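PDB 4NZJ: putative alpha-galactosidase from Bacteroides fragilis, which probably hydrolyses terminal, non-reducing alpha-D-galactose residues from alpha-D-galactosides, as in other family 27 glycoside hydrolases. Local coordinates for residues A[227-230]-A[231-235]; A[236-239]-A[240-244]; A[437-440]-A[441-444]; A[301-304]-A[305-308]. All coordinates share one frame; numbering follows the deposited sequence. Where two conformers were deposited one is given.

Contact 1: A[227-230]-A[231-235]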
ATOM      1  N   ASP A 227      23.148  10.430  13.280  1.00 26.71           N
ATOM      2  CA  ASP A 227      22.975  11.871  13.064  1.00 27.24           C
ATOM      3  C   ASP A 227      21.870  12.236  12.079  1.00 25.55           C
ATOM      4  O   ASP A 227      21.853  11.755  10.949  1.00 25.96           O
ATOM      5  CB  ASP A 227      24.298  12.466  12.585  1.00 28.93           C
ATOM      6  CG  ASP A 227      25.424  12.270  13.588  1.00 35.28           C
ATOM      7  OD1 ASP A 227      25.166  12.407  14.803  1.00 39.96           O
ATOM      8  OD2 ASP A 227      26.561  11.978  13.162  1.00 38.42           O
ATOM      9  N   ARG A 228      20.961  13.103  12.515  1.00 23.72           N
ATOM     10  CA  ARG A 228      19.766  13.410  11.741  1.00 22.32           C
ATOM     11  C   ARG A 228      20.058  14.227  10.486  1.00 23.18           C
ATOM     12  O   ARG A 228      19.475  13.955   9.439  1.00 22.78           O
ATOM     13  CB  ARG A 228      18.733  14.132  12.602  1.00 23.22           C
ATOM     14  CG  ARG A 228      17.488  14.557  11.848  1.00 22.50           C
ATOM     15  CD  ARG A 228      16.341  14.786  12.805  1.00 24.48           C
ATOM     16  NE  ARG A 228      15.265  15.572  12.217  1.00 24.57           N
ATOM     17  CZ  ARG A 228      14.130  15.861  12.844  1.00 25.73           C
ATOM     18  NH1 ARG A 228      13.905  15.412  14.075  1.00 24.85           N
ATOM     19  NH2 ARG A 228      13.211  16.601  12.236  1.00 26.92           N
ATOM     20  N   VAL A 229      20.933  15.227  10.575  1.00 24.03           N
ATOM     21  CA  VAL A 229      21.251  16.027   9.381  1.00 25.11           C
ATOM     22  C   VAL A 229      21.901  15.128   8.326  1.00 24.62           C
ATOM     23  O   VAL A 229      21.581  15.226   7.144  1.00 23.40           O
ATOM     24  CB  VAL A 229      22.156  17.236   9.678  1.00 27.77           C
ATOM     25  CG1 VAL A 229      22.494  17.988   8.392  1.00 29.16           C
ATOM     26  CG2 VAL A 229      21.488  18.165  10.681  1.00 29.39           C
ATOM     27  N   GLU A 230      22.783  14.233   8.764  1.00 24.10           N
ATOM     28  CA  GLU A 230      23.415  13.276   7.852  1.00 24.59           C
ATOM     29  C   GLU A 230      22.378  12.369   7.199  1.00 23.10           C
ATOM     30  O   GLU A 230      22.400  12.182   5.988  1.00 23.28           O
ATOM     31  CB  GLU A 230      24.467  12.436   8.582  1.00 26.40           C
ATOM     32  CG  GLU A 230      25.221  11.449   7.697  1.00 26.87           C
ATOM     33  CD  GLU A 230      26.080  12.109   6.627  1.00 29.09           C
ATOM     34  OE1 GLU A 230      26.463  13.295   6.783  1.00 31.22           O
ATOM     35  OE2 GLU A 230      26.390  11.428   5.624  1.00 28.86           O
ATOM     36  N   ALA A 231      21.474  11.807   7.995  1.00 22.63           N
ATOM     37  CA  ALA A 231      20.418  10.962   7.447  1.00 21.51           C
ATOM     38  C   ALA A 231      19.632  11.714   6.384  1.00 21.63           C
ATOM     39  O   ALA A 231      19.440  11.220   5.277  1.00 21.45           O
ATOM     40  CB  ALA A 231      19.486  10.476   8.546  1.00 21.76           C
HETATM   41  N   MSE A 232      19.215  12.930   6.715  1.00 21.75           N
HETATM   42  CA  MSE A 232      18.402  13.741   5.812  0.50 22.45           C
HETATM   43  C   MSE A 232      19.140  13.977   4.518  1.00 21.73           C
HETATM   44  O   MSE A 232      18.549  13.907   3.441  1.00 22.29           O
HETATM   45  CB  MSE A 232      18.039  15.073   6.474  0.50 24.48           C
HETATM   46  CG  MSE A 232      16.934  14.906   7.509  0.50 25.48           C
HETATM   47 SE   MSE A 232      16.549  16.614   8.413  0.38 28.41          SE
HETATM   48  CE  MSE A 232      16.353  17.699   6.781  0.50 28.25           C
ATOM     49  N   GLU A 233      20.445  14.241   4.620  1.00 22.13           N
ATOM     50  CA  GLU A 233      21.274  14.502   3.434  0.60 23.08           C
ATOM     51  C   GLU A 233      21.435  13.260   2.562  1.00 22.26           C
ATOM     52  O   GLU A 233      21.362  13.352   1.330  1.00 21.18           O
ATOM     53  CB  GLU A 233      22.663  15.028   3.824  0.60 25.22           C
ATOM     54  CG  GLU A 233      22.683  16.424   4.432  0.60 28.20           C
ATOM     55  CD  GLU A 233      22.317  17.535   3.459  0.60 30.88           C
ATOM     56  OE1 GLU A 233      22.170  17.269   2.246  0.60 29.03           O
ATOM     57  OE2 GLU A 233      22.182  18.690   3.920  0.60 32.78           O
ATOM     58  N   ARG A 234      21.645  12.104   3.188  1.00 20.60           N
ATOM     59  CA  ARG A 234      21.788  10.846   2.443  1.00 20.28           C
ATOM     60  C   ARG A 234      20.494  10.487   1.712  1.00 18.93           C
ATOM     61  O   ARG A 234      20.518  10.034   0.563  1.00 19.52           O
ATOM     62  CB  ARG A 234      22.226   9.706   3.364  1.00 20.00           C
ATOM     63  CG  ARG A 234      23.628   9.889   3.920  1.00 21.31           C
ATOM     64  CD  ARG A 234      24.170   8.614   4.545  1.00 21.78           C
ATOM     65  NE  ARG A 234      25.490   8.849   5.119  1.00 23.27           N
ATOM     66  CZ  ARG A 234      26.363   7.905   5.466  1.00 24.32           C
ATOM     67  NH1 ARG A 234      26.090   6.616   5.307  1.00 22.87           N
ATOM     68  NH2 ARG A 234      27.534   8.262   5.971  1.00 25.97           N
ATOM     69  N   TYR A 235      19.361  10.710   2.367  1.00 18.14           N
ATOM     70  CA  TYR A 235      18.069  10.483   1.725  1.00 17.92           C
ATOM     71  C   TYR A 235      17.820  11.505   0.623  1.00 19.21           C
ATOM     72  O   TYR A 235      17.328  11.154  -0.442  1.00 19.32           O
ATOM     73  CB  TYR A 235      16.931  10.448   2.749  1.00 17.82           C
ATOM     74  CG  TYR A 235      16.838   9.101   3.418  1.00 17.35           C
ATOM     75  CD1 TYR A 235      16.351   7.998   2.725  1.00 16.93           C
ATOM     76  CD2 TYR A 235      17.284   8.911   4.723  1.00 17.74           C
ATOM     77  CE1 TYR A 235      16.292   6.751   3.314  1.00 17.17           C
ATOM     78  CE2 TYR A 235      17.224   7.665   5.324  1.00 18.06           C
ATOM     79  CZ  TYR A 235      16.732   6.589   4.613  1.00 17.57           C
ATOM     80  OH  TYR A 235      16.675   5.349   5.202  1.00 18.69           O
TER
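E230 and R234, one helical turn apart, form the tight side of this contact. E230 OE2 lies 2.8 Å from R234 NE, and the N-H...O angle of 174° makes this salt-bridging hydrogen bond almost straight. OE2 accepts the N-H on its anti lone pair, within the guanidinium plane, while the carboxylate and guanidinium planes are 83° apart. R234 NH2, at 3.4 Å from the same OE2, adds only a weak, bent bond. The glutamate reaches its partner because CG lies anti to the backbone N and the chain then folds at chi2 (65°), whereas the arginine stays extended from CG to NE. R234 is buried: its NH1 bonds to the carbonyl of A187, and its cationic group packs against Y199 in a cation-pi contact. Beside it, buried A231 places CB 3.6 Å from R228 O and turns to the loop residues Y221 and R259. These are the opening turns of helix 228-243, the crossover helix between parallel strands 216-220 and 250-254 of the catalytic TIM barrel. D227 occupies the N-cap position, yet its side chain makes no capping bond; its backbone O takes part in the first i to i+4 bond, accepting the N-H of A231 at 3.0 Å. On the looser, more open side, V229 and E233 are exposed, and V229 CG1 stays 4.3 Å from E233 CG, a separation left doubtful by the two conformers of E233. R228 CG approaches the selenium of M232 at 4.1 Å, equally uncertain because M232 also has two conformers. The R228 guanidinium has its main polar partner in E260, with which NH1 forms a salt bridge.

Contact 2: A[236-239]-A[240-244]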
ATOM      1  N   ALA A 236      18.190  12.761   0.859  1.00 18.14           N
ATOM      2  CA  ALA A 236      18.035  13.788  -0.177  1.00 19.03           C
ATOM      3  C   ALA A 236      18.864  13.465  -1.422  1.00 19.65           C
ATOM      4  O   ALA A 236      18.398  13.649  -2.543  1.00 21.29           O
ATOM      5  CB  ALA A 236      18.400  15.157   0.364  1.00 19.53           C
ATOM      6  N   LYS A 237      20.090  12.992  -1.214  1.00 20.17           N
ATOM      7  CA  LYS A 237      21.000  12.638  -2.307  1.00 21.55           C
ATOM      8  C   LYS A 237      20.407  11.551  -3.203  1.00 20.28           C
ATOM      9  O   LYS A 237      20.407  11.680  -4.431  1.00 20.96           O
ATOM     10  CB  LYS A 237      22.343  12.168  -1.736  1.00 24.46           C
ATOM     11  CG  LYS A 237      23.362  11.696  -2.766  1.00 28.74           C
ATOM     12  CD  LYS A 237      23.995  12.847  -3.519  1.00 33.37           C
ATOM     13  CE  LYS A 237      24.974  12.334  -4.568  1.00 37.55           C
ATOM     14  NZ  LYS A 237      26.064  11.505  -3.979  1.00 37.96           N
HETATM   15  N   MSE A 238      19.898  10.481  -2.595  1.00 19.59           N
HETATM   16  CA  MSE A 238      19.291   9.402  -3.382  1.00 19.07           C
HETATM   17  C   MSE A 238      18.019   9.890  -4.039  1.00 19.52           C
HETATM   18  O   MSE A 238      17.716   9.497  -5.162  1.00 20.23           O
HETATM   19  CB  MSE A 238      19.051   8.145  -2.542  1.00 17.97           C
HETATM   20  CG  MSE A 238      18.314   7.031  -3.294  1.00 17.34           C
HETATM   21 SE   MSE A 238      19.235   6.472  -4.955  0.75 17.61          SE
HETATM   22  CE  MSE A 238      20.373   5.081  -4.152  1.00 18.87           C
ATOM     23  N   GLY A 239      17.266  10.756  -3.364  1.00 19.24           N
ATOM     24  CA  GLY A 239      16.059  11.332  -3.964  1.00 19.65           C
ATOM     25  C   GLY A 239      16.372  12.070  -5.259  1.00 20.81           C
ATOM     26  O   GLY A 239      15.694  11.885  -6.273  1.00 20.23           O
ATOM     27  N   ARG A 240      17.409  12.898  -5.228  1.00 21.55           N
ATOM     28  CA  ARG A 240      17.850  13.621  -6.418  1.00 22.21           C
ATOM     29  C   ARG A 240      18.274  12.652  -7.516  1.00 22.20           C
ATOM     30  O   ARG A 240      17.949  12.846  -8.688  1.00 23.88           O
ATOM     31  CB  ARG A 240      18.992  14.585  -6.076  1.00 23.52           C
ATOM     32  CG  ARG A 240      18.534  15.781  -5.260  1.00 24.85           C
ATOM     33  CD  ARG A 240      19.595  16.862  -5.188  1.00 26.31           C
ATOM     34  NE  ARG A 240      20.806  16.442  -4.478  1.00 27.30           N
ATOM     35  CZ  ARG A 240      20.977  16.470  -3.155  1.00 27.18           C
ATOM     36  NH1 ARG A 240      20.007  16.876  -2.346  1.00 27.75           N
ATOM     37  NH2 ARG A 240      22.137  16.083  -2.634  1.00 28.56           N
ATOM     38  N   ALA A 241      18.992  11.602  -7.131  1.00 20.77           N
ATOM     39  CA  ALA A 241      19.453  10.604  -8.087  1.00 20.16           C
ATOM     40  C   ALA A 241      18.275   9.915  -8.785  1.00 20.15           C
ATOM     41  O   ALA A 241      18.312   9.696  -9.992  1.00 20.96           O
ATOM     42  CB  ALA A 241      20.353   9.587  -7.397  1.00 19.83           C
ATOM     43  N   LEU A 242      17.232   9.583  -8.025  1.00 19.33           N
ATOM     44  CA  LEU A 242      16.037   8.950  -8.603  1.00 19.31           C
ATOM     45  C   LEU A 242      15.311   9.874  -9.576  1.00 20.00           C
ATOM     46  O   LEU A 242      14.860   9.436 -10.633  1.00 20.36           O
ATOM     47  CB  LEU A 242      15.066   8.511  -7.511  1.00 19.50           C
ATOM     48  CG  LEU A 242      15.541   7.396  -6.588  1.00 19.30           C
ATOM     49  CD1 LEU A 242      14.501   7.185  -5.499  1.00 19.76           C
ATOM     50  CD2 LEU A 242      15.806   6.113  -7.364  1.00 20.08           C
ATOM     51  N   ARG A 243      15.204  11.149  -9.220  1.00 21.42           N
ATOM     52  CA  ARG A 243      14.506  12.135 -10.052  0.50 22.86           C
ATOM     53  C   ARG A 243      15.302  12.475 -11.305  1.00 23.14           C
ATOM     54  O   ARG A 243      14.755  12.998 -12.272  1.00 25.72           O
ATOM     55  CB  ARG A 243      14.232  13.422  -9.269  0.50 24.51           C
ATOM     56  CG  ARG A 243      13.237  13.276  -8.132  0.50 24.62           C
ATOM     57  CD  ARG A 243      11.838  12.932  -8.622  0.50 25.08           C
ATOM     58  NE  ARG A 243      11.304  13.894  -9.585  0.50 26.50           N
ATOM     59  CZ  ARG A 243      10.767  15.068  -9.263  0.50 28.17           C
ATOM     60  NH1 ARG A 243      10.698  15.455  -7.995  0.50 29.33           N
ATOM     61  NH2 ARG A 243      10.302  15.862 -10.215  0.50 29.26           N
ATOM     62  N   ALA A 244      16.602  12.185 -11.288  1.00 22.73           N
ATOM     63  CA  ALA A 244      17.454  12.438 -12.445  1.00 23.82           C
ATOM     64  C   ALA A 244      17.325  11.338 -13.509  1.00 22.82           C
ATOM     65  O   ALA A 244      17.810  11.508 -14.625  1.00 25.73           O
ATOM     66  CB  ALA A 244      18.910  12.591 -12.018  1.00 24.51           C
TER
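R240 folds its side chain back over the preceding turn and touches both A236 and K237. Its backbone N bonds to A236 O at 3.0 Å, and its chain bends at chi3 (-65°), which swings the guanidinium over the helix surface. One face of that group covers A236 O and K237 CA, each 3.6 Å from the plane and displaced toward its rim, so the carbonyl lies beneath the flat group and not at its N-H edge. NH1 meets A236 CB at 3.6 Å, and NH2 meets K237 CD at 3.8 Å, where the two chains run at about a right angle. K237 carries its ammonium off to a salt bridge with E202, leaving NZ 6.2 Å from R240 NH2.

A241 follows on the buried side, its N bonded to K237 O and its CB 4.1 Å from the selenium of M238. Here helix 228-243, the crossover between strands 216-220 and 250-254 of the TIM barrel, packs on its neighbour 202-212: A241 touches E202 and A206. L242 comes next, with CG 3.3 Å from M238 O and 4.1 Å from M238 SE. M238 reaches L217 and Y219 on one strand and Y251 on the other, its CG standing anti to the backbone N (chi1 175°); L242 shares Y251. Finally R243 N bonds to the carbonyl O of G239, a buried residue.

Contact 3: A[437-440]-A[441-444]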
ATOM      1  N   LEU A 437     -20.736  14.503  13.117  1.00 39.02           N
ATOM      2  CA  LEU A 437     -21.046  13.164  12.633  1.00 39.91           C
ATOM      3  C   LEU A 437     -22.515  13.096  12.225  1.00 40.26           C
ATOM      4  O   LEU A 437     -23.404  13.243  13.061  1.00 40.17           O
ATOM      5  CB  LEU A 437     -20.740  12.122  13.708  1.00 40.93           C
ATOM      6  CG  LEU A 437     -20.672  10.669  13.232  1.00 40.26           C
ATOM      7  CD1 LEU A 437     -19.488  10.451  12.304  1.00 39.60           C
ATOM      8  CD2 LEU A 437     -20.608   9.725  14.420  1.00 41.92           C
ATOM      9  N   SER A 438     -22.760  12.866  10.937  1.00 39.83           N
ATOM     10  CA  SER A 438     -24.115  12.902  10.382  1.00 41.24           C
ATOM     11  C   SER A 438     -24.808  11.537  10.466  1.00 39.44           C
ATOM     12  O   SER A 438     -24.353  10.579   9.850  1.00 39.60           O
ATOM     13  CB  SER A 438     -24.059  13.368   8.928  1.00 42.06           C
ATOM     14  OG  SER A 438     -25.358  13.525   8.393  1.00 45.07           O
ATOM     15  N   PHE A 439     -25.904  11.465  11.222  1.00 39.69           N
ATOM     16  CA  PHE A 439     -26.673  10.221  11.397  1.00 40.05           C
ATOM     17  C   PHE A 439     -27.816  10.033  10.392  1.00 43.14           C
ATOM     18  O   PHE A 439     -28.530   9.028  10.450  1.00 42.40           O
ATOM     19  CB  PHE A 439     -27.247  10.147  12.822  1.00 39.59           C
ATOM     20  CG  PHE A 439     -26.263   9.652  13.840  1.00 38.15           C
ATOM     21  CD1 PHE A 439     -25.229  10.471  14.276  1.00 37.21           C
ATOM     22  CD2 PHE A 439     -26.354   8.361  14.348  1.00 36.58           C
ATOM     23  CE1 PHE A 439     -24.307  10.015  15.202  1.00 35.22           C
ATOM     24  CE2 PHE A 439     -25.434   7.901  15.278  1.00 35.29           C
ATOM     25  CZ  PHE A 439     -24.412   8.729  15.708  1.00 33.76           C
ATOM     26  N   GLU A 440     -28.000  10.984   9.479  1.00 45.14           N
ATOM     27  CA  GLU A 440     -29.125  10.904   8.539  1.00 48.73           C
ATOM     28  C   GLU A 440     -28.941   9.758   7.539  1.00 45.14           C
ATOM     29  O   GLU A 440     -29.916   9.234   7.002  1.00 45.50           O
ATOM     30  CB  GLU A 440     -29.361  12.240   7.819  1.00 54.47           C
ATOM     31  CG  GLU A 440     -28.287  12.654   6.820  1.00 57.10           C
ATOM     32  CD  GLU A 440     -28.634  13.946   6.092  1.00 62.64           C
ATOM     33  OE1 GLU A 440     -29.536  14.681   6.555  1.00 65.51           O
ATOM     34  OE2 GLU A 440     -28.005  14.233   5.052  1.00 66.78           O
ATOM     35  N   GLN A 441     -27.692   9.365   7.309  1.00 41.74           N
ATOM     36  CA  GLN A 441     -27.395   8.221   6.466  1.00 41.22           C
ATOM     37  C   GLN A 441     -26.158   7.488   6.971  1.00 36.20           C
ATOM     38  O   GLN A 441     -25.118   8.106   7.201  1.00 33.83           O
ATOM     39  CB  GLN A 441     -27.194   8.682   5.029  1.00 45.31           C
ATOM     40  CG  GLN A 441     -27.135   7.547   4.027  1.00 49.07           C
ATOM     41  CD  GLN A 441     -27.573   7.976   2.640  1.00 52.52           C
ATOM     42  OE1 GLN A 441     -28.623   8.595   2.475  1.00 58.49           O
ATOM     43  NE2 GLN A 441     -26.772   7.647   1.636  1.00 55.04           N
ATOM     44  N   ILE A 442     -26.280   6.174   7.151  1.00 33.99           N
ATOM     45  CA  ILE A 442     -25.176   5.350   7.640  1.00 31.38           C
ATOM     46  C   ILE A 442     -25.031   4.090   6.787  1.00 30.94           C
ATOM     47  O   ILE A 442     -25.997   3.350   6.606  1.00 33.01           O
ATOM     48  CB  ILE A 442     -25.388   4.918   9.110  1.00 31.55           C
ATOM     49  CG1 ILE A 442     -25.786   6.124   9.977  1.00 33.13           C
ATOM     50  CG2 ILE A 442     -24.134   4.241   9.652  1.00 30.42           C
ATOM     51  CD1 ILE A 442     -26.153   5.765  11.401  1.00 33.50           C
ATOM     52  N   TYR A 443     -23.830   3.868   6.262  1.00 29.68           N
ATOM     53  CA  TYR A 443     -23.488   2.619   5.584  1.00 29.59           C
ATOM     54  C   TYR A 443     -22.689   1.746   6.543  1.00 28.32           C
ATOM     55  O   TYR A 443     -21.686   2.196   7.102  1.00 26.71           O
ATOM     56  CB  TYR A 443     -22.673   2.892   4.317  1.00 28.45           C
ATOM     57  CG  TYR A 443     -22.213   1.639   3.600  1.00 28.35           C
ATOM     58  CD1 TYR A 443     -23.124   0.821   2.945  1.00 30.57           C
ATOM     59  CD2 TYR A 443     -20.871   1.275   3.577  1.00 27.44           C
ATOM     60  CE1 TYR A 443     -22.715  -0.325   2.290  1.00 30.53           C
ATOM     61  CE2 TYR A 443     -20.452   0.126   2.922  1.00 27.08           C
ATOM     62  CZ  TYR A 443     -21.382  -0.668   2.276  1.00 28.79           C
ATOM     63  OH  TYR A 443     -20.989  -1.816   1.614  1.00 29.26           O
ATOM     64  N   CYS A 444     -23.141   0.504   6.726  1.00 28.51           N
ATOM     65  CA  CYS A 444     -22.470  -0.446   7.609  0.80 28.31           C
ATOM     66  C   CYS A 444     -21.676  -1.451   6.774  1.00 27.18           C
ATOM     67  O   CYS A 444     -22.239  -2.178   5.950  1.00 28.28           O
ATOM     68  CB  CYS A 444     -23.491  -1.165   8.494  0.80 31.44           C
ATOM     69  SG  CYS A 444     -24.540  -0.071   9.491  0.80 35.23           S
TER
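Q441, the first residue of strand 441-444, follows E440 directly and is held through its backbone, which hydrogen-bonds to G474; no hydrogen bond joins residues 437-440 to 441-444 themselves. The backbone of E440 bonds to G453 and that of I442 to K451, so this part of the chain is tied to the neighbouring strands and the residues just beyond them. The E440 first torsion (chi1 69°) sets CG between the backbone N and the carbonyl carbon, and from there the side chain runs extended, touching K475.

The side-chain contact is apolar and belongs to F439 and I442. I442 CD1 comes to 3.9 Å from F439 CD2, meeting the ring obliquely, and it also lies 4.1 Å from F439 O. The isoleucine chain is extended at chi2 (174°), carrying CD1 back toward the loop. Both residues are buried. They mark the point where the loop after strand 425-430 enters strand 441-444, which runs antiparallel between strands 468-473 and 449-452 in the C-terminal beta-sandwich domain. F473 of strand 468-473 completes the apolar cluster, taking F439 in an edge-to-face ring contact and also touching I442. On the other side of the strand the extended side chain of Q441 packs on T450 and S452 of strand 449-452 and on K475.

Contact 4: A[301-304]-A[305-308]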
ATOM      1  N   GLU A 301      -0.192   2.782  18.328  1.00 18.87           N
ATOM      2  CA  GLU A 301       0.102   3.854  19.275  1.00 19.96           C
ATOM      3  C   GLU A 301       1.094   4.861  18.693  1.00 19.79           C
ATOM      4  O   GLU A 301       0.979   6.062  18.937  1.00 20.60           O
ATOM      5  CB  GLU A 301       0.662   3.301  20.592  1.00 21.75           C
ATOM      6  CG  GLU A 301      -0.289   2.416  21.396  1.00 23.99           C
ATOM      7  CD  GLU A 301      -1.592   3.097  21.807  1.00 28.49           C
ATOM      8  OE1 GLU A 301      -1.609   4.320  22.056  1.00 28.39           O
ATOM      9  OE2 GLU A 301      -2.626   2.402  21.889  1.00 34.64           O
ATOM     10  N   ILE A 302       2.069   4.364  17.942  1.00 18.83           N
ATOM     11  CA  ILE A 302       3.076   5.220  17.318  1.00 17.87           C
ATOM     12  C   ILE A 302       2.484   6.076  16.198  1.00 18.29           C
ATOM     13  O   ILE A 302       2.757   7.277  16.116  1.00 18.31           O
ATOM     14  CB  ILE A 302       4.272   4.387  16.792  1.00 18.41           C
ATOM     15  CG1 ILE A 302       5.032   3.771  17.977  1.00 20.00           C
ATOM     16  CG2 ILE A 302       5.203   5.247  15.937  1.00 19.44           C
ATOM     17  CD1 ILE A 302       6.020   2.689  17.583  1.00 21.02           C
ATOM     18  N   ASN A 303       1.672   5.463  15.344  1.00 18.18           N
ATOM     19  CA  ASN A 303       1.130   6.162  14.189  1.00 17.81           C
ATOM     20  C   ASN A 303      -0.026   7.102  14.528  1.00 17.67           C
ATOM     21  O   ASN A 303      -0.256   8.066  13.810  1.00 17.66           O
ATOM     22  CB  ASN A 303       0.680   5.161  13.120  1.00 18.08           C
ATOM     23  CG  ASN A 303       0.756   5.731  11.713  1.00 18.87           C
ATOM     24  OD1 ASN A 303       1.560   6.618  11.436  1.00 19.70           O
ATOM     25  ND2 ASN A 303      -0.080   5.208  10.808  1.00 19.90           N
ATOM     26  N   ALA A 304      -0.756   6.819  15.610  1.00 17.31           N
ATOM     27  CA  ALA A 304      -1.970   7.591  15.955  1.00 18.29           C
ATOM     28  C   ALA A 304      -1.801   9.111  15.911  1.00 19.14           C
ATOM     29  O   ALA A 304      -2.626   9.792  15.306  1.00 20.44           O
ATOM     30  CB  ALA A 304      -2.526   7.168  17.309  1.00 18.91           C
ATOM     31  N   PRO A 305      -0.741   9.655  16.545  1.00 19.67           N
ATOM     32  CA  PRO A 305      -0.633  11.124  16.539  1.00 20.05           C
ATOM     33  C   PRO A 305       0.003  11.744  15.285  1.00 19.81           C
ATOM     34  O   PRO A 305       0.245  12.955  15.262  1.00 20.65           O
ATOM     35  CB  PRO A 305       0.236  11.408  17.771  1.00 21.01           C
ATOM     36  CG  PRO A 305       1.086  10.199  17.909  1.00 22.19           C
ATOM     37  CD  PRO A 305       0.234   9.038  17.464  1.00 21.51           C
ATOM     38  N   LEU A 306       0.246  10.944  14.249  1.00 19.36           N
ATOM     39  CA  LEU A 306       0.980  11.413  13.069  1.00 18.29           C
ATOM     40  C   LEU A 306       0.118  11.755  11.844  1.00 18.07           C
ATOM     41  O   LEU A 306       0.662  12.010  10.770  1.00 17.88           O
ATOM     42  CB  LEU A 306       2.026  10.369  12.673  1.00 18.10           C
ATOM     43  CG  LEU A 306       3.000   9.972  13.782  1.00 18.88           C
ATOM     44  CD1 LEU A 306       3.979   8.939  13.251  1.00 18.78           C
ATOM     45  CD2 LEU A 306       3.726  11.183  14.344  1.00 19.71           C
ATOM     46  N   SER A 307      -1.202  11.811  12.012  1.00 19.95           N
ATOM     47  CA  SER A 307      -2.107  12.008  10.881  0.50 20.17           C
ATOM     48  C   SER A 307      -1.814  13.276  10.072  1.00 21.00           C
ATOM     49  O   SER A 307      -1.929  13.272   8.850  1.00 21.26           O
ATOM     50  CB  SER A 307      -3.564  12.006  11.362  0.50 21.30           C
ATOM     51  OG  SER A 307      -3.780  12.992  12.350  0.50 21.09           O
ATOM     52  N   GLU A 308      -1.437  14.361  10.743  1.00 20.82           N
ATOM     53  CA  GLU A 308      -1.209  15.637  10.047  1.00 22.91           C
ATOM     54  C   GLU A 308      -0.090  15.592   9.003  1.00 22.49           C
ATOM     55  O   GLU A 308      -0.051  16.420   8.099  1.00 23.48           O
ATOM     56  CB  GLU A 308      -0.923  16.763  11.050  1.00 26.35           C
ATOM     57  CG  GLU A 308       0.515  16.802  11.557  1.00 30.05           C
ATOM     58  CD  GLU A 308       0.694  17.723  12.755  1.00 34.73           C
ATOM     59  OE1 GLU A 308       0.308  17.331  13.884  1.00 37.14           O
ATOM     60  OE2 GLU A 308       1.237  18.838  12.565  1.00 40.63           O
TER
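The backbone passes from helix 296-303 through a type I turn, N303-A304-P305-L306, and continues into a 3-10 segment, where the helix gives way to the loop before strand 315-317 in the TIM barrel domain. A304 and P305, the two central residues, have the backbone torsions that define this turn type, and the CA atoms of N303 and L306 are 5.4 Å apart. L306 N donates to N303 O at 3.0 Å with an N-H...O angle of 160°, although the donor stands 47° out of the carbonyl plane and so misses a lone pair. P305 has no N-H for E301 O, which meets P305 CD at 3.4 Å; L306 N bonds three residues back. The same CD is only 3.3 Å from A304 CB, a close approach between neighbours that restricts the alanine backbone.

Among the side chains, L306 and N303 carry the contact, meeting at about a right angle. Buried L306 packs against the carbonyls of the preceding turn and touches W262 and V275 of neighbouring loops. N303 OD1 has a weak hydrogen bond from Q391 NE2, and it lies 3.8 Å from L306 CD1. E301 directs its carboxylate away from the turn, to salt bridges with R394 and R397 on strand 393-397 of the C-terminal sheet; A304 touches R394 too, so the helix end borders that sheet. Back at the turn, L306 CD1 also reaches I302 O at 3.5 Å.

How the contacts relate
Contacts 1 and 2 are successive parts of helix 228-243, their centres 14 Å apart. Contact 1 holds the helix start, which follows barrel strand 216-220, and so lies toward the strand C-terminal ends, where TIM-barrel enzymes keep their active sites; contact 2 lies toward the far end. Contact 4 belongs to the same barrel domain: its nearest atoms are about 11 Å from contact 1 and about 19 Å from contact 2. Contact 3 lies in the C-terminal sandwich, about 16 Å from contact 4 between nearest atoms, and on the opposite side of the chain's centre from contact 2. Contact 4 borders the six-stranded sheet that includes strand 441-444 of contact 3.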